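Side-chain contacts in perosamine synthetase (PDB 3BN1), which catalyses the pyridoxal phosphate-dependent transfer of an amino group from L-glutamate to GDP-4-keto-6-deoxy-D-mannose, giving GDP-perosamine for O-antigen synthesis: residues Ile89-Ser94 against Ala129-His134; Val71-Gly76 against Asn153-Glu158; Ala100-Val105 against Ala330-Asp335; Phe320-Ile325 against Lys338-Cys343. All blocks are in the same frame, centred on the assembly; numbering follows the deposited sequence.

Contact 1: residues Ile89-Ser94 against Ala129-His134; sequences IASANS and AIMPVH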
loop_
_atom_site.group_PDB
_atom_site.type_symbol
_atom_site.label_atom_id
_atom_site.label_comp_id
_atom_site.label_asym_id
_atom_site.label_seq_id
_atom_site.Cartn_x
_atom_site.Cartn_y
_atom_site.Cartn_z
ATOM N N ILE A 89 4.584 15.511 4.637
ATOM C CA ILE A 89 4.313 14.949 5.919
ATOM C C ILE A 89 4.588 13.478 6.076
ATOM O O ILE A 89 4.768 13.014 7.219
ATOM C CB ILE A 89 2.871 15.144 6.294
ATOM C CG1 ILE A 89 2.689 15.016 7.815
ATOM C CG2 ILE A 89 2.021 14.227 5.413
ATOM C CD1 ILE A 89 1.306 15.532 8.293
ATOM N N ALA A 90 4.627 12.766 4.938
ATOM C CA ALA A 90 4.928 11.346 4.955
ATOM C C ALA A 90 6.288 11.125 5.604
ATOM O O ALA A 90 6.465 10.075 6.251
ATOM C CB ALA A 90 4.865 10.724 3.530
ATOM N N SER A 91 7.195 12.111 5.540
ATOM C CA SER A 91 8.518 11.912 6.125
ATOM C C SER A 91 8.405 11.657 7.619
ATOM O O SER A 91 9.150 10.856 8.220
ATOM C CB SER A 91 9.381 13.182 5.973
ATOM O OG SER A 91 9.440 13.541 4.614
ATOM N N ALA A 92 7.588 12.491 8.245
ATOM C CA ALA A 92 7.423 12.406 9.706
ATOM C C ALA A 92 6.481 11.288 10.021
ATOM O O ALA A 92 6.687 10.611 11.028
ATOM C CB ALA A 92 6.849 13.746 10.249
ATOM N N ASN A 93 5.417 11.127 9.231
ATOM C CA ASN A 93 4.422 10.086 9.553
ATOM C C ASN A 93 5.037 8.727 9.602
ATOM O O ASN A 93 4.720 7.875 10.445
ATOM C CB ASN A 93 3.220 10.023 8.563
ATOM C CG ASN A 93 2.287 11.240 8.720
ATOM O OD1 ASN A 93 2.316 11.942 9.743
ATOM N ND2 ASN A 93 1.429 11.465 7.719
ATOM N N SER A 94 5.959 8.513 8.661
ATOM C CA SER A 94 6.662 7.229 8.580
ATOM C C SER A 94 7.346 6.836 9.913
ATOM O O SER A 94 7.318 5.680 10.339
ATOM C CB SER A 94 7.605 7.190 7.339
ATOM O OG SER A 94 8.788 7.973 7.487
ATOM N N ALA A 129 18.596 7.693 13.867
ATOM C CA ALA A 129 18.733 8.021 12.466
ATOM C C ALA A 129 18.390 9.453 12.185
ATOM O O ALA A 129 17.740 10.124 12.999
ATOM C CB ALA A 129 17.777 7.159 11.630
ATOM N N ILE A 130 18.875 9.873 11.012
ATOM C CA ILE A 130 18.654 11.213 10.465
ATOM C C ILE A 130 18.075 10.955 9.088
ATOM O O ILE A 130 18.576 10.107 8.328
ATOM C CB ILE A 130 19.959 12.044 10.259
ATOM C CG1 ILE A 130 20.743 12.214 11.574
ATOM C CG2 ILE A 130 19.627 13.458 9.748
ATOM C CD1 ILE A 130 22.261 12.352 11.366
ATOM N N MET A 131 17.014 11.702 8.792
ATOM C CA MET A 131 16.348 11.584 7.493
ATOM C C MET A 131 16.482 12.885 6.667
ATOM O O MET A 131 15.611 13.772 6.657
ATOM C CB MET A 131 14.856 11.217 7.679
ATOM C CG MET A 131 14.138 11.034 6.345
ATOM S SD MET A 131 12.310 10.835 6.573
ATOM C CE MET A 131 12.266 9.173 7.470
ATOM N N PRO A 132 17.564 12.978 5.912
ATOM C CA PRO A 132 17.665 14.124 5.020
ATOM C C PRO A 132 16.585 13.944 3.904
ATOM O O PRO A 132 16.296 12.831 3.433
ATOM C CB PRO A 132 19.109 14.015 4.471
ATOM C CG PRO A 132 19.378 12.545 4.561
ATOM C CD PRO A 132 18.816 12.182 5.908
ATOM N N VAL A 133 15.948 15.043 3.502
ATOM C CA VAL A 133 14.989 14.987 2.425
ATOM C C VAL A 133 15.531 15.874 1.299
ATOM O O VAL A 133 15.801 17.056 1.519
ATOM C CB VAL A 133 13.609 15.485 2.839
ATOM C CG1 VAL A 133 12.656 15.498 1.644
ATOM C CG2 VAL A 133 13.092 14.707 4.058
ATOM N N HIS A 134 15.601 15.310 0.086
ATOM C CA HIS A 134 16.110 16.062 -1.077
ATOM C C HIS A 134 14.930 16.809 -1.757
ATOM O O HIS A 134 14.358 16.367 -2.732
ATOM C CB HIS A 134 16.883 15.111 -2.041
ATOM C CG HIS A 134 17.844 14.177 -1.362
ATOM N ND1 HIS A 134 18.716 14.589 -0.377
ATOM C CD2 HIS A 134 18.177 12.885 -1.628
ATOM C CE1 HIS A 134 19.474 13.572 0.004
ATOM N NE2 HIS A 134 19.188 12.530 -0.759
#
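Met131 reaches from just beyond the end of strand 127-130 onto the first turn of a helix, where Ser91 and Ser94 receive it. Its sulfur lies against the Ser91 residue, with SD 3.6 Å from Ser91 O and 3.8 Å from Ser91 CB, and the terminal methyl sits beside the same turn, CE being 3.7 Å from Ser94 OG. The chain runs straight out from its backbone, CG opposite the backbone N (chi1 -178°), and bends only at the last torsion (chi3 -67°), which turns CE along the helix. A long, flexible thioether suits this task, since Ser91 CA and Met131 CA stay 8.0 Å apart. Val133 adds one branch at the other end of the contact, its CG2 3.9 Å from Ser91 OG.

The same hydroxyls also make polar bonds on the helix side. Ser94 OG donates to Ser91 O at 3.0 Å, approaching from above the carbonyl plane, so this oxygen carries a bond while also lying against the thioether. Ser91 OG lies within hydrogen-bonding geometry of Thr87 OG1, Tyr88 O and Asp159 OD2, and its single hydrogen is probably shared or alternates among acceptors. Tyr88 lines the 2-oxoglutarate pocket, and the bound ligand is about 10 Å from the Ser91 side chain. The small serine side chains let the thioether lie against the Ser91 carbonyl. Met131 also packs on Leu66 of helix 62-72 and Ile157 of strand 155-159, so the contact lies where helix 90-98, helix 62-72 and the sheet meet.

Contact 2: residues Val71-Gly76 against Asn153-Glu158; sequences VAMGIG and NLLVIE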
loop_
_atom_site.group_PDB
_atom_site.type_symbol
_atom_site.label_atom_id
_atom_site.label_comp_id
_atom_site.label_asym_id
_atom_site.label_seq_id
_atom_site.Cartn_x
_atom_site.Cartn_y
_atom_site.Cartn_z
ATOM N N VAL A 71 11.347 0.405 9.558
ATOM C CA VAL A 71 11.103 -0.801 10.345
ATOM C C VAL A 71 12.283 -1.765 10.133
ATOM O O VAL A 71 12.857 -2.274 11.110
ATOM C CB VAL A 71 9.763 -1.441 10.005
ATOM C CG1 VAL A 71 9.652 -2.802 10.728
ATOM C CG2 VAL A 71 8.563 -0.503 10.453
ATOM N N ALA A 72 12.704 -1.953 8.880
ATOM C CA ALA A 72 13.866 -2.805 8.535
ATOM C C ALA A 72 15.136 -2.384 9.257
ATOM O O ALA A 72 15.858 -3.218 9.774
ATOM C CB ALA A 72 14.136 -2.777 7.049
ATOM N N MET A 73 15.378 -1.087 9.375
ATOM C CA MET A 73 16.541 -0.618 10.125
ATOM C C MET A 73 16.295 -0.741 11.628
ATOM O O MET A 73 17.124 -0.357 12.444
ATOM C CB MET A 73 16.809 0.828 9.835
ATOM C CG MET A 73 16.978 1.074 8.368
ATOM S SD MET A 73 17.737 2.679 8.171
ATOM C CE MET A 73 16.364 3.663 8.367
ATOM N N GLY A 74 15.146 -1.262 12.013
ATOM C CA GLY A 74 14.909 -1.437 13.432
ATOM C C GLY A 74 14.426 -0.208 14.202
ATOM O O GLY A 74 14.496 -0.257 15.421
ATOM N N ILE A 75 13.872 0.831 13.561
ATOM C CA ILE A 75 13.342 2.007 14.314
ATOM C C ILE A 75 12.019 1.651 14.985
ATOM O O ILE A 75 11.174 1.001 14.410
ATOM C CB ILE A 75 13.109 3.231 13.411
ATOM C CG1 ILE A 75 14.338 3.471 12.528
ATOM C CG2 ILE A 75 12.380 4.472 14.126
ATOM C CD1 ILE A 75 15.569 3.954 13.256
ATOM N N GLY A 76 11.878 2.012 16.248
ATOM C CA GLY A 76 10.727 1.615 16.999
ATOM C C GLY A 76 10.467 2.545 18.164
ATOM O O GLY A 76 10.985 3.657 18.249
ATOM N N ASN A 153 27.389 7.401 15.369
ATOM C CA ASN A 153 26.917 6.078 15.027
ATOM C C ASN A 153 25.425 6.104 14.774
ATOM O O ASN A 153 24.720 5.274 15.356
ATOM C CB ASN A 153 27.183 5.089 16.158
ATOM C CG ASN A 153 28.083 4.000 15.760
ATOM O OD1 ASN A 153 27.665 3.068 15.069
ATOM N ND2 ASN A 153 29.339 4.089 16.199
ATOM N N LEU A 154 24.945 6.968 13.878
ATOM C CA LEU A 154 23.525 6.986 13.503
ATOM C C LEU A 154 23.421 6.477 12.084
ATOM O O LEU A 154 24.338 6.623 11.253
ATOM C CB LEU A 154 22.982 8.435 13.436
ATOM C CG LEU A 154 23.265 9.055 14.814
ATOM C CD1 LEU A 154 23.048 10.485 14.755
ATOM C CD2 LEU A 154 22.375 8.418 15.891
ATOM N N LEU A 155 22.219 6.040 11.776
ATOM C CA LEU A 155 21.844 5.641 10.431
ATOM C C LEU A 155 21.370 6.907 9.693
ATOM O O LEU A 155 20.923 7.889 10.301
ATOM C CB LEU A 155 20.655 4.693 10.501
ATOM C CG LEU A 155 21.054 3.350 11.150
ATOM C CD1 LEU A 155 19.785 2.549 11.481
ATOM C CD2 LEU A 155 21.914 2.641 10.096
ATOM N N VAL A 156 21.442 6.854 8.370
ATOM C CA VAL A 156 20.966 7.966 7.571
ATOM C C VAL A 156 20.024 7.334 6.557
ATOM O O VAL A 156 20.336 6.328 5.928
ATOM C CB VAL A 156 22.134 8.737 6.854
ATOM C CG1 VAL A 156 21.602 9.854 5.921
ATOM C CG2 VAL A 156 23.074 9.353 7.879
ATOM N N ILE A 157 18.847 7.920 6.399
ATOM C CA ILE A 157 17.975 7.393 5.391
ATOM C C ILE A 157 17.557 8.569 4.534
ATOM O O ILE A 157 16.999 9.561 5.031
ATOM C CB ILE A 157 16.715 6.752 5.989
ATOM C CG1 ILE A 157 15.698 6.507 4.867
ATOM C CG2 ILE A 157 16.187 7.603 7.188
ATOM C CD1 ILE A 157 14.335 6.038 5.328
ATOM N N GLU A 158 17.859 8.498 3.248
ATOM C CA GLU A 158 17.469 9.627 2.390
ATOM C C GLU A 158 15.993 9.507 1.968
ATOM O O GLU A 158 15.529 8.484 1.382
ATOM C CB GLU A 158 18.244 9.603 1.086
ATOM C CG GLU A 158 19.808 9.532 1.125
ATOM C CD GLU A 158 20.340 9.153 -0.312
ATOM O OE1 GLU A 158 19.999 9.898 -1.280
ATOM O OE2 GLU A 158 21.010 8.084 -0.470
#
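Beside Ile157, which packs on Met73, the buried carboxylate of Glu158 is gripped at both oxygens: OE1 is hydrogen-bonded to His134 NE2 and Gly174 N, OE2 to Leu176 N and Gly177 N. Four bonds fix the carboxylate's position and rotation. Across the contact itself everything is apolar. Met73 follows helix 62-72 directly, and its side chain points at strand 155-159. Met73 and Leu155 lie alongside each other, running in opposed directions, with Leu155 CD1 3.8 Å from Met73 CB and 3.9 Å from Met73 SD. Farther out, the methionine bends at its last torsion (chi3 -80°), which lays CE over Ile157, 3.9 Å from its CB and 4.1 Å from its CG2. Leu155 and Ile157, two apart on one strand, turn to the same face of the sheet, so one pliable methionine can span both.

Gly74 then ends the helix in a Schellman motif with positive phi, its N bonded to Val71 O at 2.7 Å, a backbone shape easily taken without a side chain. The Met73 contacts with Leu155 and Ile157 are apolar, so the fit rests on shape and on partial hydrophobic burial, and direction-setting polar bonds are confined to the surroundings.

Contact 3: residues Ala100-Val105 against Ala330-Asp335; sequences ATPVLV and AHLATD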
loop_
_atom_site.group_PDB
_atom_site.type_symbol
_atom_site.label_atom_id
_atom_site.label_comp_id
_atom_site.label_asym_id
_atom_site.label_seq_id
_atom_site.Cartn_x
_atom_site.Cartn_y
_atom_site.Cartn_z
ATOM N N ALA A 100 8.004 5.729 16.755
ATOM C CA ALA A 100 9.183 6.499 17.127
ATOM C C ALA A 100 8.825 8.000 17.073
ATOM O O ALA A 100 7.704 8.412 16.660
ATOM C CB ALA A 100 10.317 6.198 16.156
ATOM N N THR A 101 9.744 8.805 17.614
ATOM C CA THR A 101 9.608 10.268 17.725
ATOM C C THR A 101 10.439 11.073 16.712
ATOM O O THR A 101 11.678 11.069 16.713
ATOM C CB THR A 101 10.077 10.653 19.106
ATOM O OG1 THR A 101 9.272 9.952 20.081
ATOM C CG2 THR A 101 9.990 12.106 19.253
ATOM N N PRO A 102 9.742 11.853 15.903
ATOM C CA PRO A 102 10.354 12.734 14.907
ATOM C C PRO A 102 11.017 13.876 15.728
ATOM O O PRO A 102 10.460 14.341 16.734
ATOM C CB PRO A 102 9.118 13.266 14.167
ATOM C CG PRO A 102 8.085 12.249 14.431
ATOM C CD PRO A 102 8.273 11.932 15.846
ATOM N N VAL A 103 12.212 14.311 15.324
ATOM C CA VAL A 103 12.943 15.412 15.979
ATOM C C VAL A 103 13.304 16.348 14.853
ATOM O O VAL A 103 14.145 16.056 13.965
ATOM C CB VAL A 103 14.187 14.923 16.751
ATOM C CG1 VAL A 103 15.054 16.121 17.290
ATOM C CG2 VAL A 103 13.725 14.000 17.892
ATOM N N LEU A 104 12.569 17.451 14.866
ATOM C CA LEU A 104 12.553 18.362 13.783
ATOM C C LEU A 104 13.760 19.233 13.804
ATOM O O LEU A 104 14.204 19.671 14.859
ATOM C CB LEU A 104 11.276 19.246 13.753
ATOM C CG LEU A 104 9.900 18.557 13.779
ATOM C CD1 LEU A 104 8.749 19.530 13.734
ATOM C CD2 LEU A 104 9.820 17.551 12.610
ATOM N N VAL A 105 14.234 19.481 12.590
ATOM C CA VAL A 105 15.416 20.327 12.340
ATOM C C VAL A 105 15.089 21.350 11.213
ATOM O O VAL A 105 14.233 21.097 10.334
ATOM C CB VAL A 105 16.662 19.477 11.934
ATOM C CG1 VAL A 105 16.397 18.722 10.600
ATOM C CG2 VAL A 105 17.889 20.379 11.870
ATOM N N ALA A 330 2.385 19.803 15.884
ATOM C CA ALA A 330 2.502 21.098 16.517
ATOM C C ALA A 330 3.202 20.935 17.865
ATOM O O ALA A 330 3.872 21.837 18.364
ATOM C CB ALA A 330 1.118 21.665 16.704
ATOM N N HIS A 331 3.072 19.735 18.421
ATOM C CA HIS A 331 3.696 19.413 19.691
ATOM C C HIS A 331 5.237 19.263 19.592
ATOM O O HIS A 331 5.951 19.176 20.600
ATOM C CB HIS A 331 3.018 18.132 20.246
ATOM C CG HIS A 331 3.309 16.886 19.478
ATOM N ND1 HIS A 331 2.643 16.550 18.323
ATOM C CD2 HIS A 331 4.170 15.867 19.726
ATOM C CE1 HIS A 331 3.067 15.372 17.897
ATOM N NE2 HIS A 331 4.012 14.949 18.717
ATOM N N LEU A 332 5.775 19.276 18.378
ATOM C CA LEU A 332 7.197 19.098 18.249
ATOM C C LEU A 332 7.784 20.440 17.872
ATOM O O LEU A 332 8.961 20.495 17.481
ATOM C CB LEU A 332 7.478 18.121 17.115
ATOM C CG LEU A 332 6.856 16.742 17.250
ATOM C CD1 LEU A 332 7.315 16.030 15.982
ATOM C CD2 LEU A 332 7.410 16.107 18.514
ATOM N N ALA A 333 6.972 21.495 17.949
ATOM C CA ALA A 333 7.506 22.789 17.625
ATOM C C ALA A 333 8.670 23.153 18.541
ATOM O O ALA A 333 8.718 22.710 19.699
ATOM C CB ALA A 333 6.447 23.863 17.722
ATOM N N THR A 334 9.633 23.897 17.984
ATOM C CA THR A 334 10.743 24.495 18.715
ATOM C C THR A 334 10.959 25.933 18.286
ATOM O O THR A 334 10.393 26.384 17.284
ATOM C CB THR A 334 12.052 23.710 18.736
ATOM O OG1 THR A 334 12.761 23.989 17.531
ATOM C CG2 THR A 334 11.719 22.226 18.798
ATOM N N ASP A 335 11.734 26.690 19.055
ATOM C CA ASP A 335 11.996 28.068 18.639
ATOM C C ASP A 335 13.166 28.164 17.594
ATOM O O ASP A 335 13.668 29.234 17.243
ATOM C CB ASP A 335 12.121 28.989 19.854
ATOM C CG ASP A 335 13.275 28.630 20.774
ATOM O OD1 ASP A 335 14.322 28.227 20.234
ATOM O OD2 ASP A 335 13.158 28.784 22.019
HETATM O O HOH W 1 11.004 18.743 17.438
HETATM O O HOH W 2 14.569 22.503 16.610
#
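An edge strand of the central seven-stranded sheet, of the type found in the aspartate aminotransferase fold, meets a loop from the C-terminal part of the chain here: Pro102 and Leu104 of strand 101-105 receive Leu332. Its CD1 lies 3.8 Å from Pro102 CB and 3.6 Å from Pro102 O, while its CB touches Leu104 CD1 at 3.9 Å. Leu332 lies across both side chains, roughly perpendicular to them, its CG turned opposite the carbonyl carbon (chi1 -58°), which sends the branched end to the proline and the stem to the leucine. Branched leucine can cover two neighbours at once, and Pro102 offers a rigid, compact hydrocarbon surface and has no amide hydrogen.

Water completes the join. One molecule donates to Leu332 O at 2.7 Å and accepts from Leu104 N at 3.3 Å; a second lies between Leu104 O, to which its bond is weak, and Thr334 OG1, which is also hydrogen-bonded to Asp336 N. Thr101, Val103 and Val105 pair their backbones with strand 80-84 and the residue before it, so the polar groups of Leu104 face the other way. The loop therefore covers the sheet edge with a hydrocarbon contact, while water, in place of a further strand, meets the backbone there.

Contact 4: residues Phe320-Ile325 against Lys338-Cys343; sequences FHPMHI and KIAEAC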
loop_
_atom_site.group_PDB
_atom_site.type_symbol
_atom_site.label_atom_id
_atom_site.label_comp_id
_atom_site.label_asym_id
_atom_site.label_seq_id
_atom_site.Cartn_x
_atom_site.Cartn_y
_atom_site.Cartn_z
ATOM N N PHE A 320 5.655 23.274 1.024
ATOM C CA PHE A 320 5.052 22.515 2.117
ATOM C C PHE A 320 4.968 23.282 3.387
ATOM O O PHE A 320 5.901 24.034 3.708
ATOM C CB PHE A 320 5.996 21.374 2.443
ATOM C CG PHE A 320 6.213 20.443 1.298
ATOM C CD1 PHE A 320 5.165 19.661 0.858
ATOM C CD2 PHE A 320 7.485 20.272 0.733
ATOM C CE1 PHE A 320 5.310 18.782 -0.184
ATOM C CE2 PHE A 320 7.695 19.313 -0.324
ATOM C CZ PHE A 320 6.605 18.604 -0.781
ATOM N N HIS A 321 3.894 23.042 4.152
ATOM C CA HIS A 321 3.758 23.722 5.446
ATOM C C HIS A 321 4.670 22.997 6.373
ATOM O O HIS A 321 4.621 21.767 6.405
ATOM C CB HIS A 321 2.331 23.606 6.044
ATOM C CG HIS A 321 1.272 24.201 5.186
ATOM N ND1 HIS A 321 1.473 25.356 4.458
ATOM C CD2 HIS A 321 0.020 23.777 4.888
ATOM C CE1 HIS A 321 0.394 25.616 3.741
ATOM N NE2 HIS A 321 -0.510 24.687 3.999
ATOM N N PRO A 322 5.429 23.738 7.187
ATOM C CA PRO A 322 6.301 23.078 8.139
ATOM C C PRO A 322 5.444 22.149 9.038
ATOM O O PRO A 322 4.341 22.509 9.456
ATOM C CB PRO A 322 6.885 24.258 8.924
ATOM C CG PRO A 322 6.979 25.375 7.936
ATOM C CD PRO A 322 5.714 25.193 7.091
ATOM N N MET A 323 5.987 20.997 9.391
ATOM C CA MET A 323 5.217 20.052 10.212
ATOM C C MET A 323 4.697 20.682 11.486
ATOM O O MET A 323 3.608 20.388 11.968
ATOM C CB MET A 323 6.160 18.969 10.764
ATOM C CG MET A 323 6.817 18.131 9.666
ATOM S SD MET A 323 5.684 17.095 8.712
ATOM C CE MET A 323 4.911 18.451 7.515
ATOM N N HIS A 324 5.609 21.378 12.144
ATOM C CA HIS A 324 5.312 21.897 13.473
ATOM C C HIS A 324 4.180 22.912 13.449
ATOM O O HIS A 324 3.779 23.427 14.490
ATOM C CB HIS A 324 6.649 22.413 14.196
ATOM C CG HIS A 324 7.184 23.702 13.648
ATOM N ND1 HIS A 324 7.723 23.789 12.379
ATOM C CD2 HIS A 324 7.169 24.973 14.136
ATOM C CE1 HIS A 324 8.050 25.047 12.125
ATOM N NE2 HIS A 324 7.721 25.789 13.174
ATOM N N ILE A 325 3.703 23.278 12.260
ATOM C CA ILE A 325 2.643 24.283 12.278
ATOM C C ILE A 325 1.342 23.586 11.953
ATOM O O ILE A 325 0.323 24.237 11.881
ATOM C CB ILE A 325 2.802 25.531 11.375
ATOM C CG1 ILE A 325 2.632 25.166 9.905
ATOM C CG2 ILE A 325 4.153 26.149 11.530
ATOM C CD1 ILE A 325 2.524 26.412 8.923
ATOM N N LYS A 338 12.806 28.613 12.511
ATOM C CA LYS A 338 12.453 29.854 11.852
ATOM C C LYS A 338 12.636 29.876 10.334
ATOM O O LYS A 338 11.864 30.527 9.647
ATOM C CB LYS A 338 13.113 31.030 12.589
ATOM C CG LYS A 338 12.580 31.175 14.044
ATOM C CD LYS A 338 13.376 32.120 14.984
ATOM C CE LYS A 338 12.651 33.447 15.281
ATOM N NZ LYS A 338 11.184 33.405 14.971
ATOM N N ILE A 339 13.658 29.199 9.807
ATOM C CA ILE A 339 13.867 29.238 8.361
ATOM C C ILE A 339 12.737 28.471 7.704
ATOM O O ILE A 339 12.123 28.972 6.764
ATOM C CB ILE A 339 15.222 28.709 7.837
ATOM C CG1 ILE A 339 16.436 29.417 8.447
ATOM C CG2 ILE A 339 15.283 28.955 6.322
ATOM C CD1 ILE A 339 16.345 30.960 8.345
ATOM N N ALA A 340 12.401 27.299 8.248
ATOM C CA ALA A 340 11.308 26.500 7.671
ATOM C C ALA A 340 9.983 27.325 7.639
ATOM O O ALA A 340 9.216 27.293 6.673
ATOM C CB ALA A 340 11.117 25.222 8.538
ATOM N N GLU A 341 9.708 28.063 8.709
ATOM C CA GLU A 341 8.490 28.890 8.762
ATOM C C GLU A 341 8.471 29.956 7.686
ATOM O O GLU A 341 7.440 30.142 7.007
ATOM C CB GLU A 341 8.373 29.580 10.118
ATOM C CG GLU A 341 7.997 28.610 11.256
ATOM C CD GLU A 341 8.320 29.184 12.617
ATOM O OE1 GLU A 341 8.561 30.411 12.739
ATOM O OE2 GLU A 341 8.421 28.381 13.551
ATOM N N ALA A 342 9.627 30.628 7.506
ATOM C CA ALA A 342 9.790 31.695 6.486
ATOM C C ALA A 342 9.583 31.119 5.073
ATOM O O ALA A 342 8.860 31.670 4.233
ATOM C CB ALA A 342 11.250 32.314 6.578
ATOM N N CYS A 343 10.201 29.971 4.824
ATOM C CA CYS A 343 10.073 29.341 3.517
ATOM C C CYS A 343 8.651 28.934 3.237
ATOM O O CYS A 343 8.168 29.109 2.129
ATOM C CB CYS A 343 10.977 28.146 3.358
ATOM S SG CYS A 343 12.742 28.588 3.323
#
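His324 and Glu341 are brought together by two first torsions: the ring of His324 stands between its backbone N and carbonyl carbon (chi1 73°), and Glu341 CG lies opposite its own carbonyl carbon, with the chain extended beyond. The two side chains then meet nearly perpendicular, and NE2 of His324 donates to Glu341 OE2 at 2.7 Å, nearly straight at 167°. The acceptor lies close to the ring plane and uses its anti lone pair, away from the other oxygen, although ring and carboxylate are tilted by 34°. The stem approaches the same edge of the ring, Glu341 CG being 3.4 Å from His324 NE2.

Beside this pair, Pro322 CG rests against the helix backbone, 3.2 Å from Ala340 O, and is 4.2 Å from Ala340 CB. A compact proline and a methyl suit so close an approach, 6.1 Å between Pro322 CA and Ala340 CA. Asp106 holds the start of helix 338-346 through Ile339 N and Ala340 N. With NE2 bound to Glu341 and ND1 to Ser85 OG, the two bonds together fix the ring's rotation. A histidine thus serves with both nitrogens, linking loop, helix and sheet end, and the nearby carboxylate may raise its affinity for a second proton.

How the contacts relate
From the N terminus, residues 71-76 open contact 2, and within that loop contact 1 runs from 89-94 to 129-134, nested inside it before 153-158 closes contact 2. Both reach adjacent strands, 127-130 and 155-159, which hydrogen-bond to each other. Contact 3 begins at 100-105, inside both loops, but closes only at 330-335, so it crosses both. It also crosses contact 4, a short loop from 320-325 to 338-343 that encloses 330-335. Met323 packs on Ile89 and Ala92, and His324 on Leu104, tying that loop to helix 90-98 and strand 101-105. Contacts 1 and 4 both touch the second subunit; contacts 2 and 4 stay apart.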